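Local coordinates for lactate racemase apoprotein (Thermoanaerobacterium thermosaccharolyticum, PDB 2YJG) that interconverts the D- and L-isomers of lactate, relying in its active form on a nickel-pincer cofactor that is absent from this apoprotein, at residues A[67-72]-A[100-105]; A[75-80]-A[166-171]; A[276-281]-A[306-311]. All coordinates share one frame; numbering follows the deposited sequence.

Contact 1 (A[67-72]-A[100-105]); sequences VIITSD and KILIAT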
ATOM      1  N   VAL A  67      12.398   5.267 -14.876  1.00 15.13           N
ATOM      2  CA  VAL A  67      12.151   4.044 -14.120  1.00 16.10           C
ATOM      3  C   VAL A  67      13.327   3.926 -13.137  1.00 14.77           C
ATOM      4  O   VAL A  67      14.477   4.063 -13.542  1.00 14.42           O
ATOM      5  CB  VAL A  67      12.027   2.776 -15.020  1.00 16.30           C
ATOM      6  CG1 VAL A  67      12.009   1.467 -14.163  1.00 17.13           C
ATOM      7  CG2 VAL A  67      10.759   2.903 -15.990  1.00 16.50           C
ATOM      8  N   ILE A  68      13.013   3.766 -11.858  1.00 13.69           N
ATOM      9  CA  ILE A  68      14.017   3.376 -10.861  1.00 13.59           C
ATOM     10  C   ILE A  68      13.779   1.919 -10.476  1.00 13.77           C
ATOM     11  O   ILE A  68      12.678   1.593  -9.978  1.00 14.68           O
ATOM     12  CB  ILE A  68      13.866   4.114  -9.577  1.00 12.80           C
ATOM     13  CG1 ILE A  68      13.906   5.643  -9.791  1.00 14.94           C
ATOM     14  CG2 ILE A  68      14.961   3.710  -8.551  1.00 15.76           C
ATOM     15  CD1 ILE A  68      13.500   6.447  -8.531  1.00 15.81           C
ATOM     16  N   ILE A  69      14.813   1.088 -10.617  1.00 12.67           N
ATOM     17  CA  ILE A  69      14.713  -0.308 -10.207  1.00 13.60           C
ATOM     18  C   ILE A  69      15.133  -0.357  -8.746  1.00 14.37           C
ATOM     19  O   ILE A  69      16.158   0.252  -8.364  1.00 13.24           O
ATOM     20  CB  ILE A  69      15.594  -1.255 -11.006  1.00 12.85           C
ATOM     21  CG1 ILE A  69      15.225  -1.231 -12.509  1.00 13.01           C
ATOM     22  CG2 ILE A  69      15.378  -2.681 -10.485  1.00 13.44           C
ATOM     23  CD1 ILE A  69      16.202  -2.007 -13.441  1.00 14.04           C
ATOM     24  N   THR A  70      14.316  -1.021  -7.919  1.00 14.34           N
ATOM     25  CA  THR A  70      14.617  -1.213  -6.527  1.00 15.84           C
ATOM     26  C   THR A  70      14.555  -2.688  -6.199  1.00 16.32           C
ATOM     27  O   THR A  70      13.954  -3.487  -6.946  1.00 16.58           O
ATOM     28  CB  THR A  70      13.643  -0.424  -5.635  1.00 16.21           C
ATOM     29  OG1 THR A  70      14.169  -0.314  -4.291  1.00 18.41           O
ATOM     30  CG2 THR A  70      12.297  -1.095  -5.568  1.00 18.09           C
ATOM     31  N   SER A  71      15.167  -3.055  -5.077  1.00 17.36           N
ATOM     32  CA  SER A  71      15.151  -4.414  -4.604  1.00 19.71           C
ATOM     33  C   SER A  71      13.843  -4.836  -3.917  1.00 20.02           C
ATOM     34  O   SER A  71      13.022  -4.042  -3.489  1.00 19.15           O
ATOM     35  CB  SER A  71      16.334  -4.688  -3.684  1.00 20.49           C
ATOM     36  OG  SER A  71      17.568  -4.610  -4.395  1.00 26.03           O
ATOM     37  N   ASP A  72      13.675  -6.130  -3.772  1.00 22.93           N
ATOM     38  CA  ASP A  72      12.446  -6.647  -3.228  1.00 25.21           C
ATOM     39  C   ASP A  72      12.432  -6.782  -1.720  1.00 27.71           C
ATOM     40  O   ASP A  72      13.404  -6.506  -1.089  1.00 26.89           O
ATOM     41  CB  ASP A  72      11.945  -7.900  -3.961  1.00 26.39           C
ATOM     42  CG  ASP A  72      12.733  -9.186  -3.652  1.00 29.00           C
ATOM     43  OD1 ASP A  72      13.631  -9.209  -2.849  1.00 29.44           O
ATOM     44  OD2 ASP A  72      12.413 -10.190  -4.262  1.00 29.79           O
ATOM     45  N   LYS A 100       8.519   5.773 -12.352  1.00 16.09           N
ATOM     46  CA  LYS A 100       8.019   4.470 -11.970  1.00 17.27           C
ATOM     47  C   LYS A 100       9.067   3.708 -11.174  1.00 16.50           C
ATOM     48  O   LYS A 100      10.228   3.707 -11.533  1.00 18.93           O
ATOM     49  CB  LYS A 100       7.600   3.656 -13.196  1.00 17.79           C
ATOM     50  CG  LYS A 100       6.188   4.005 -13.611  1.00 21.41           C
ATOM     51  CD  LYS A 100       5.640   3.192 -14.687  1.00 24.79           C
ATOM     52  CE  LYS A 100       4.509   3.990 -15.364  1.00 26.19           C
ATOM     53  NZ  LYS A 100       3.713   3.052 -16.134  1.00 30.51           N
ATOM     54  N   ILE A 101       8.661   3.058 -10.099  1.00 15.43           N
ATOM     55  CA  ILE A 101       9.594   2.322  -9.281  1.00 13.96           C
ATOM     56  C   ILE A 101       9.275   0.871  -9.546  1.00 15.13           C
ATOM     57  O   ILE A 101       8.216   0.402  -9.188  1.00 16.07           O
ATOM     58  CB  ILE A 101       9.473   2.749  -7.797  1.00 14.37           C
ATOM     59  CG1 ILE A 101       9.787   4.250  -7.668  1.00 13.17           C
ATOM     60  CG2 ILE A 101      10.446   2.023  -6.931  1.00 14.30           C
ATOM     61  CD1 ILE A 101       9.351   4.870  -6.356  1.00 17.41           C
ATOM     62  N   LEU A 102      10.215   0.175 -10.142  1.00 15.29           N
ATOM     63  CA  LEU A 102      10.046  -1.212 -10.579  1.00 14.72           C
ATOM     64  C   LEU A 102      10.780  -2.088  -9.590  1.00 14.70           C
ATOM     65  O   LEU A 102      11.991  -1.952  -9.453  1.00 13.92           O
ATOM     66  CB  LEU A 102      10.701  -1.379 -11.952  1.00 15.47           C
ATOM     67  CG  LEU A 102      10.659  -2.770 -12.620  1.00 15.99           C
ATOM     68  CD1 LEU A 102       9.227  -3.442 -12.614  1.00 14.86           C
ATOM     69  CD2 LEU A 102      11.264  -2.681 -13.972  1.00 13.86           C
ATOM     70  N   ILE A 103      10.059  -3.001  -8.932  1.00 15.06           N
ATOM     71  CA  ILE A 103      10.633  -3.881  -7.893  1.00 15.43           C
ATOM     72  C   ILE A 103      11.255  -5.105  -8.583  1.00 15.90           C
ATOM     73  O   ILE A 103      10.554  -5.837  -9.290  1.00 16.85           O
ATOM     74  CB  ILE A 103       9.565  -4.350  -6.899  1.00 15.65           C
ATOM     75  CG1 ILE A 103       8.850  -3.175  -6.251  1.00 17.71           C
ATOM     76  CG2 ILE A 103      10.150  -5.282  -5.816  1.00 15.67           C
ATOM     77  CD1 ILE A 103       9.734  -2.332  -5.431  1.00 22.08           C
ATOM     78  N   ALA A 104      12.553  -5.310  -8.379  1.00 14.96           N
ATOM     79  CA  ALA A 104      13.329  -6.379  -9.032  1.00 15.39           C
ATOM     80  C   ALA A 104      13.184  -7.629  -8.211  1.00 17.11           C
ATOM     81  O   ALA A 104      13.970  -7.873  -7.307  1.00 16.60           O
ATOM     82  CB  ALA A 104      14.843  -5.978  -9.080  1.00 13.98           C
ATOM     83  N   THR A 105      12.209  -8.451  -8.550  1.00 17.07           N
ATOM     84  CA  THR A 105      11.904  -9.668  -7.798  1.00 17.14           C
ATOM     85  C   THR A 105      12.712 -10.848  -8.242  1.00 18.06           C
ATOM     86  O   THR A 105      12.718 -11.869  -7.556  1.00 15.19           O
ATOM     87  CB  THR A 105      10.426 -10.025  -8.042  1.00 18.05           C
ATOM     88  OG1 THR A 105      10.239 -10.040  -9.466  1.00 18.50           O
ATOM     89  CG2 THR A 105       9.504  -8.939  -7.458  1.00 18.28           C
TER
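Ile68 and Leu102 take part in three of the four backbone hydrogen bonds that join two parallel strands. Ile68 N donates to Lys100 O (2.8 Å) and Ile68 O accepts from Leu102 N (2.8 Å). Two residues on, Thr70 N donates to Leu102 O (2.9 Å), while Thr70 O takes the N-H of Ala104 (2.7 Å). The CA-H groups of Val67, Ile101 and Ile69 add weaker contacts to the same carbonyl oxygens.

The side chains fall on two faces. On the first, Val67 holds CG1 anti to its backbone N (chi1 170°), where the methyl meets Leu102 CB at 3.8 Å. Ile69 CG2 lies against Ala104 CB at 3.6 Å, on the face where Leu165 and Ala167 of the adjacent strand also contribute side chains and Ile186 and Ile190 pack on Ile69. The second face carries Ile68, Ile101, Thr70 and Ile103; there Ile68 CD1 comes to 4.4 Å from Ile101 CG1.

The pair is a worked example of the beta-alpha-beta unit: strand 66-71, helix 79-91 and strand 99-104 follow one another, the strands twisted by 34°, and the helix packs on Ile68 through Leu83, Leu87 and Ile90.

The polar ends of Thr70 and Asp72 find their hydrogen-bond partners outside the two strands. Thr70 OG1, on the other branch from its methyl, bonds to Glu168 OE2. Asp72 rests CB on Ile103 CG2 (3.7 Å), its OD1 bonded to Thr74 OG1. Asp72, which by similarity belongs to the cofactor site, bonds through OD2 to ND1 of His108, by similarity a proton donor/acceptor, and would probably fix its rotation.

Contact 2 (A[75-80]-A[166-171]); sequences RPVPSR and VAEGFI. With SO4 (sulfate ion), chain D; SO4 (sulfate ion), chain E.
Val77 and Phe170 have the nearest pair of CA atoms, 6.2 Å apart: the chain leading into helix 79-91, with Pro78 at its N-cap position, passes beside strand 164-170 at Gly169 and Phe170. Phe170 lies at the centre. Pro76 CG sits over one face of its ring, 4.1 Å from the centroid, in a CH-pi contact, and Val77 CG2 approaches CD1 obliquely at 3.9 Å. Arg75, bent at chi2 and chi3, folds back, and its NH2 lies at the ring edge, 2.9 Å from Phe170 CZ, with guanidinium and ring planes 59° apart; NH2 also makes a long, weak ion pair with Glu172. Its NE donates to O2 of a sulfate ion (3.3 Å), which also lies near the ring edge. Ser79 OG donates to Glu168 OE2 on the syn side, 26° out of the carboxylate plane, at 2.7 Å; Ser79 shares that oxygen with Thr70, while OE1 is held by Thr82, which would keep the carboxylate from turning. An alanine at Arg75 would probably take the guanidinium from the Phe170 edge and the NE donor from the sulfate. Arg75 is a cofactor-binding residue by similarity, and the anion at its side is consistent with a pocket suited to negatively charged groups.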
ATOM      1  N   ARG A  75      15.327  -8.329   0.287  1.00 27.54           N
ATOM      2  CA  ARG A  75      16.667  -7.750   0.347  1.00 26.48           C
ATOM      3  C   ARG A  75      16.633  -6.649   1.390  1.00 26.17           C
ATOM      4  O   ARG A  75      15.586  -6.024   1.596  1.00 27.03           O
ATOM      5  CB  ARG A  75      17.107  -7.196  -1.018  1.00 26.18           C
ATOM      6  CG  ARG A  75      17.036  -8.193  -2.177  1.00 28.88           C
ATOM      7  CD  ARG A  75      17.725  -9.528  -1.939  1.00 33.90           C
ATOM      8  NE  ARG A  75      19.190  -9.393  -1.902  1.00 39.11           N
ATOM      9  CZ  ARG A  75      20.010  -9.850  -0.934  1.00 43.13           C
ATOM     10  NH1 ARG A  75      19.571 -10.518   0.145  1.00 42.58           N
ATOM     11  NH2 ARG A  75      21.315  -9.641  -1.057  1.00 43.27           N
ATOM     12  N   PRO A  76      17.753  -6.413   2.073  1.00 24.65           N
ATOM     13  CA  PRO A  76      17.793  -5.387   3.124  1.00 24.69           C
ATOM     14  C   PRO A  76      18.030  -3.943   2.694  1.00 23.68           C
ATOM     15  O   PRO A  76      18.434  -3.118   3.527  1.00 24.25           O
ATOM     16  CB  PRO A  76      18.947  -5.874   4.002  1.00 25.47           C
ATOM     17  CG  PRO A  76      19.889  -6.429   3.045  1.00 24.43           C
ATOM     18  CD  PRO A  76      19.030  -7.140   1.991  1.00 25.90           C
ATOM     19  N   VAL A  77      17.769  -3.612   1.435  1.00 21.29           N
ATOM     20  CA  VAL A  77      17.938  -2.243   0.965  1.00 20.22           C
ATOM     21  C   VAL A  77      17.063  -1.260   1.792  1.00 19.53           C
ATOM     22  O   VAL A  77      15.845  -1.435   1.945  1.00 18.84           O
ATOM     23  CB  VAL A  77      17.646  -2.116  -0.538  1.00 19.05           C
ATOM     24  CG1 VAL A  77      17.871  -0.699  -0.989  1.00 20.21           C
ATOM     25  CG2 VAL A  77      18.466  -3.099  -1.358  1.00 19.82           C
ATOM     26  N   PRO A  78      17.688  -0.239   2.384  1.00 20.58           N
ATOM     27  CA  PRO A  78      16.978   0.691   3.243  1.00 20.05           C
ATOM     28  C   PRO A  78      16.249   1.739   2.422  1.00 19.16           C
ATOM     29  O   PRO A  78      16.581   2.920   2.454  1.00 18.45           O
ATOM     30  CB  PRO A  78      18.085   1.320   4.085  1.00 20.68           C
ATOM     31  CG  PRO A  78      19.291   1.263   3.230  1.00 20.23           C
ATOM     32  CD  PRO A  78      19.136   0.044   2.336  1.00 21.03           C
ATOM     33  N   SER A  79      15.244   1.305   1.674  1.00 18.74           N
ATOM     34  CA  SER A  79      14.639   2.189   0.689  1.00 18.03           C
ATOM     35  C   SER A  79      13.817   3.345   1.237  1.00 19.00           C
ATOM     36  O   SER A  79      13.562   4.301   0.509  1.00 17.56           O
ATOM     37  CB  SER A  79      13.830   1.377  -0.329  1.00 18.85           C
ATOM     38  OG  SER A  79      14.631   0.403  -0.974  1.00 17.19           O
ATOM     39  N   ARG A  80      13.343   3.257   2.487  1.00 19.68           N
ATOM     40  CA  ARG A  80      12.688   4.410   3.101  1.00 20.15           C
ATOM     41  C   ARG A  80      13.625   5.620   3.121  1.00 19.68           C
ATOM     42  O   ARG A  80      13.195   6.741   3.163  1.00 19.78           O
ATOM     43  CB  ARG A  80      12.216   4.080   4.538  1.00 21.06           C
ATOM     44  CG  ARG A  80      11.096   3.098   4.639  1.00 24.12           C
ATOM     45  CD  ARG A  80      11.074   2.421   6.051  1.00 27.02           C
ATOM     46  NE  ARG A  80       9.943   1.485   6.243  1.00 30.55           N
ATOM     47  CZ  ARG A  80       8.679   1.831   6.544  1.00 30.88           C
ATOM     48  NH1 ARG A  80       8.322   3.100   6.669  1.00 27.51           N
ATOM     49  NH2 ARG A  80       7.741   0.890   6.702  1.00 33.15           N
ATOM     50  N   VAL A 166      17.315   3.843 -14.093  1.00 16.97           N
ATOM     51  CA  VAL A 166      18.130   3.994 -12.909  1.00 16.42           C
ATOM     52  C   VAL A 166      17.950   2.737 -12.028  1.00 15.10           C
ATOM     53  O   VAL A 166      16.896   2.094 -12.074  1.00 14.98           O
ATOM     54  CB  VAL A 166      17.667   5.273 -12.128  1.00 18.24           C
ATOM     55  CG1 VAL A 166      18.305   5.375 -10.806  1.00 23.28           C
ATOM     56  CG2 VAL A 166      18.014   6.489 -12.912  1.00 20.91           C
ATOM     57  N   ALA A 167      18.902   2.466 -11.149  1.00 13.46           N
ATOM     58  CA  ALA A 167      18.696   1.397 -10.126  1.00 14.26           C
ATOM     59  C   ALA A 167      19.326   1.755  -8.809  1.00 14.33           C
ATOM     60  O   ALA A 167      20.357   2.461  -8.770  1.00 14.29           O
ATOM     61  CB  ALA A 167      19.308   0.100 -10.588  1.00 13.89           C
ATOM     62  N   GLU A 168      18.730   1.231  -7.738  1.00 14.23           N
ATOM     63  CA  GLU A 168      19.336   1.280  -6.457  1.00 14.85           C
ATOM     64  C   GLU A 168      19.576  -0.138  -5.969  1.00 14.70           C
ATOM     65  O   GLU A 168      19.046  -1.121  -6.506  1.00 16.50           O
ATOM     66  CB  GLU A 168      18.530   2.075  -5.460  1.00 15.16           C
ATOM     67  CG  GLU A 168      17.177   1.498  -5.081  1.00 17.52           C
ATOM     68  CD  GLU A 168      16.671   1.989  -3.720  1.00 22.68           C
ATOM     69  OE1 GLU A 168      17.315   2.888  -3.129  1.00 25.52           O
ATOM     70  OE2 GLU A 168      15.631   1.463  -3.235  1.00 20.90           O
ATOM     71  N   GLY A 169      20.417  -0.257  -4.959  1.00 13.65           N
ATOM     72  CA  GLY A 169      20.794  -1.592  -4.470  1.00 12.66           C
ATOM     73  C   GLY A 169      21.751  -1.493  -3.298  1.00 12.80           C
ATOM     74  O   GLY A 169      22.001  -0.399  -2.777  1.00 12.99           O
ATOM     75  N   PHE A 170      22.346  -2.622  -2.916  1.00 12.18           N
ATOM     76  CA  PHE A 170      23.397  -2.629  -1.877  1.00 13.00           C
ATOM     77  C   PHE A 170      24.508  -3.615  -2.283  1.00 12.66           C
ATOM     78  O   PHE A 170      24.297  -4.522  -3.187  1.00 14.42           O
ATOM     79  CB  PHE A 170      22.819  -2.989  -0.504  1.00 13.52           C
ATOM     80  CG  PHE A 170      22.592  -4.414  -0.311  1.00 15.62           C
ATOM     81  CD1 PHE A 170      21.784  -5.127  -1.159  1.00 17.80           C
ATOM     82  CD2 PHE A 170      23.194  -5.069   0.720  1.00 19.27           C
ATOM     83  CE1 PHE A 170      21.650  -6.475  -0.992  1.00 22.98           C
ATOM     84  CE2 PHE A 170      23.010  -6.395   0.900  1.00 22.76           C
ATOM     85  CZ  PHE A 170      22.247  -7.084   0.039  1.00 23.75           C
ATOM     86  N   ILE A 171      25.665  -3.455  -1.656  1.00 11.34           N
ATOM     87  CA  ILE A 171      26.852  -4.209  -2.081  1.00 11.35           C
ATOM     88  C   ILE A 171      27.393  -5.035  -0.928  1.00 10.87           C
ATOM     89  O   ILE A 171      27.725  -4.466   0.127  1.00 11.39           O
ATOM     90  CB  ILE A 171      27.967  -3.282  -2.614  1.00 11.94           C
ATOM     91  CG1 ILE A 171      27.585  -2.597  -3.886  1.00 12.93           C
ATOM     92  CG2 ILE A 171      29.239  -4.138  -2.851  1.00 13.78           C
ATOM     93  CD1 ILE A 171      28.466  -1.396  -4.278  1.00 11.96           C
TER
HETATM   94  S   SO4 D1428       4.566   3.114   7.734  1.00 32.19           S
HETATM   95  O1  SO4 D1428       5.346   4.295   7.459  1.00 37.57           O
HETATM   96  O2  SO4 D1428       3.806   3.163   8.959  1.00 36.44           O
HETATM   97  O3  SO4 D1428       3.644   2.802   6.660  1.00 40.70           O
HETATM   98  O4  SO4 D1428       5.425   1.956   7.792  1.00 37.83           O
HETATM   99  S   SO4 E1429      21.003  -8.219  -5.439  1.00 42.16           S
HETATM  100  O1  SO4 E1429      20.559  -7.356  -6.535  1.00 42.20           O
HETATM  101  O2  SO4 E1429      20.620  -7.535  -4.181  1.00 39.49           O
HETATM  102  O3  SO4 E1429      20.422  -9.592  -5.434  1.00 32.86           O
HETATM  103  O4  SO4 E1429      22.409  -8.310  -5.644  1.00 39.90           O

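Contact 3 (A[276-281]-A[306-311]); sequences PADIVI and ACKDGG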
ATOM      1  N   PRO A 276      45.614 -22.117   5.228  1.00 19.49           N
ATOM      2  CA  PRO A 276      44.636 -23.196   5.371  1.00 19.37           C
ATOM      3  C   PRO A 276      44.943 -24.192   6.509  1.00 20.32           C
ATOM      4  O   PRO A 276      46.123 -24.510   6.813  1.00 18.17           O
ATOM      5  CB  PRO A 276      44.590 -23.852   3.995  1.00 20.44           C
ATOM      6  CG  PRO A 276      45.329 -22.891   3.034  1.00 21.14           C
ATOM      7  CD  PRO A 276      46.282 -22.100   3.911  1.00 20.55           C
ATOM      8  N   ALA A 277      43.866 -24.639   7.157  1.00 18.74           N
ATOM      9  CA  ALA A 277      43.943 -25.455   8.346  1.00 20.57           C
ATOM     10  C   ALA A 277      43.185 -26.736   8.125  1.00 20.74           C
ATOM     11  O   ALA A 277      42.344 -26.869   7.216  1.00 19.69           O
ATOM     12  CB  ALA A 277      43.349 -24.731   9.541  1.00 20.94           C
ATOM     13  N   ASP A 278      43.479 -27.699   8.975  1.00 19.88           N
ATOM     14  CA  ASP A 278      42.801 -28.969   8.918  1.00 21.29           C
ATOM     15  C   ASP A 278      41.352 -28.935   9.330  1.00 19.07           C
ATOM     16  O   ASP A 278      40.589 -29.817   8.886  1.00 17.19           O
ATOM     17  CB  ASP A 278      43.498 -29.964   9.817  1.00 22.45           C
ATOM     18  CG  ASP A 278      44.578 -30.641   9.122  1.00 27.81           C
ATOM     19  OD1 ASP A 278      44.261 -31.538   8.303  1.00 36.39           O
ATOM     20  OD2 ASP A 278      45.745 -30.289   9.399  1.00 34.17           O
ATOM     21  N   ILE A 279      41.019 -27.978  10.214  1.00 18.44           N
ATOM     22  CA  ILE A 279      39.647 -27.748  10.741  1.00 16.97           C
ATOM     23  C   ILE A 279      39.322 -26.252  10.656  1.00 16.87           C
ATOM     24  O   ILE A 279      40.150 -25.397  10.981  1.00 15.60           O
ATOM     25  CB  ILE A 279      39.471 -28.253  12.197  1.00 17.73           C
ATOM     26  CG1 ILE A 279      39.783 -29.738  12.320  1.00 19.99           C
ATOM     27  CG2 ILE A 279      38.066 -28.070  12.708  1.00 14.10           C
ATOM     28  CD1 ILE A 279      39.831 -30.239  13.857  1.00 19.74           C
ATOM     29  N   VAL A 280      38.118 -25.951  10.191  1.00 13.32           N
ATOM     30  CA  VAL A 280      37.601 -24.623  10.221  1.00 14.70           C
ATOM     31  C   VAL A 280      36.297 -24.662  11.017  1.00 14.21           C
ATOM     32  O   VAL A 280      35.494 -25.596  10.834  1.00 14.62           O
ATOM     33  CB  VAL A 280      37.279 -24.143   8.797  1.00 13.62           C
ATOM     34  CG1 VAL A 280      36.705 -22.799   8.849  1.00 14.65           C
ATOM     35  CG2 VAL A 280      38.510 -24.219   7.841  1.00 15.99           C
ATOM     36  N   ILE A 281      36.064 -23.662  11.871  1.00 13.75           N
ATOM     37  CA  ILE A 281      34.779 -23.413  12.534  1.00 14.42           C
ATOM     38  C   ILE A 281      34.208 -22.131  12.032  1.00 14.10           C
ATOM     39  O   ILE A 281      34.879 -21.086  12.043  1.00 13.96           O
ATOM     40  CB  ILE A 281      34.890 -23.296  14.074  1.00 13.89           C
ATOM     41  CG1 ILE A 281      35.352 -24.635  14.628  1.00 17.10           C
ATOM     42  CG2 ILE A 281      33.567 -22.778  14.639  1.00 13.92           C
ATOM     43  CD1 ILE A 281      35.609 -24.645  16.178  1.00 17.89           C
ATOM     44  N   ALA A 306      39.299 -21.739   3.578  1.00 12.47           N
ATOM     45  CA  ALA A 306      40.255 -21.776   4.704  1.00 14.77           C
ATOM     46  C   ALA A 306      40.630 -23.141   5.173  1.00 15.17           C
ATOM     47  O   ALA A 306      41.307 -23.254   6.220  1.00 15.29           O
ATOM     48  CB  ALA A 306      39.686 -20.993   5.911  1.00 13.83           C
ATOM     49  N   CYS A 307      40.189 -24.183   4.458  1.00 15.50           N
ATOM     50  CA  CYS A 307      40.389 -25.549   4.870  1.00 17.37           C
ATOM     51  C   CYS A 307      41.352 -26.255   3.889  1.00 18.79           C
ATOM     52  O   CYS A 307      41.315 -26.023   2.677  1.00 20.09           O
ATOM     53  CB  CYS A 307      39.034 -26.235   4.907  1.00 15.70           C
ATOM     54  SG  CYS A 307      38.943 -27.722   5.806  1.00 19.63           S
ATOM     55  N   LYS A 308      42.257 -27.065   4.431  1.00 20.17           N
ATOM     56  CA  LYS A 308      43.065 -27.961   3.639  1.00 21.74           C
ATOM     57  C   LYS A 308      42.189 -29.060   2.992  1.00 21.84           C
ATOM     58  O   LYS A 308      41.175 -29.490   3.546  1.00 22.01           O
ATOM     59  CB  LYS A 308      44.121 -28.625   4.541  1.00 21.54           C
ATOM     60  CG  LYS A 308      45.237 -27.704   5.024  1.00 24.48           C
ATOM     61  CD  LYS A 308      46.271 -28.566   5.762  1.00 30.56           C
ATOM     62  CE  LYS A 308      46.997 -27.796   6.858  1.00 33.81           C
ATOM     63  NZ  LYS A 308      47.829 -28.708   7.758  1.00 35.50           N
ATOM     64  N   ASP A 309      42.613 -29.532   1.827  1.00 22.57           N
ATOM     65  CA  ASP A 309      41.974 -30.648   1.153  1.00 23.15           C
ATOM     66  C   ASP A 309      41.868 -31.792   2.084  1.00 22.47           C
ATOM     67  O   ASP A 309      42.838 -32.170   2.785  1.00 22.11           O
ATOM     68  CB  ASP A 309      42.758 -31.101  -0.091  1.00 25.22           C
ATOM     69  CG  ASP A 309      43.088 -29.934  -1.053  1.00 30.04           C
ATOM     70  OD1 ASP A 309      42.162 -29.159  -1.442  1.00 37.82           O
ATOM     71  OD2 ASP A 309      44.298 -29.775  -1.408  1.00 37.32           O
ATOM     72  N   GLY A 310      40.664 -32.335   2.169  1.00 20.92           N
ATOM     73  CA  GLY A 310      40.366 -33.401   3.094  1.00 20.86           C
ATOM     74  C   GLY A 310      40.100 -33.027   4.519  1.00 20.13           C
ATOM     75  O   GLY A 310      39.938 -33.900   5.331  1.00 21.83           O
ATOM     76  N   GLY A 311      40.073 -31.721   4.817  1.00 20.04           N
ATOM     77  CA  GLY A 311      39.860 -31.229   6.142  1.00 19.02           C
ATOM     78  C   GLY A 311      38.382 -31.215   6.464  1.00 19.82           C
ATOM     79  O   GLY A 311      37.563 -31.627   5.638  1.00 20.33           O
TER
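Ala306 and Pro276 meet where helix 293-305 has just ended, and from there the segment runs parallel to 276-278 for a single bridge before turning away. Ala306 O accepts Ala277 N at 3.1 Å and takes a weaker CA-H contact from Pro276, while Ala306 CB touches Val280 CG2. Cys307 pairs with Ala277 in that parallel bridge; its CB lies 3.6 Å from Val280 CG2. In this valine CG1 is anti to the backbone N (chi1 178°), which leaves CG2 anti to the carbonyl carbon, against Cys307. Lys308 N then donates to Ala277 O (2.8 Å). The lysine chain, extended beyond CG, passes Pro276 O, with CE 3.4 Å from that oxygen, and ends in a salt bridge from NZ to Asp278 OD2 (3.1 Å), met 46° out of the carboxylate plane. Lys308 also opens a type II turn, closed by Gly311 N bonding Lys308 O; Gly310 occupies its positive-phi position. At Gly311 the chain grazes Asp278 O, and a CB there would run into that oxygen. Beyond the turn, strand 311-316 joins strand 279-283 in the parallel sheet of the C-terminal domain, Val280 bonding to Val312 and Ile314. Strand 412-415 flanks the other edge of strand 279-283, and helix 395-405 packs on Ile279.

Contacts 1 and 2 form one neighbourhood, their centres 9 Å apart. They share a mixed six-stranded sheet of the N-terminal domain, in which strands 66-71 and 164-170 are neighbours, and their segments alternate along the chain. The two touch directly, so the strand pair and the helix start are tied together as the setting of the probable cofactor pocket. Contact 3 follows later in the chain, in the C-terminal domain, and reaches, through strand 279-283, a separate parallel sheet on the opposite side of the chain's centre. Its centre lies about 41 Å from that of contact 1 and about 35 Å from that of contact 2; far from the annotated sites, it bears on the fold of its own domain.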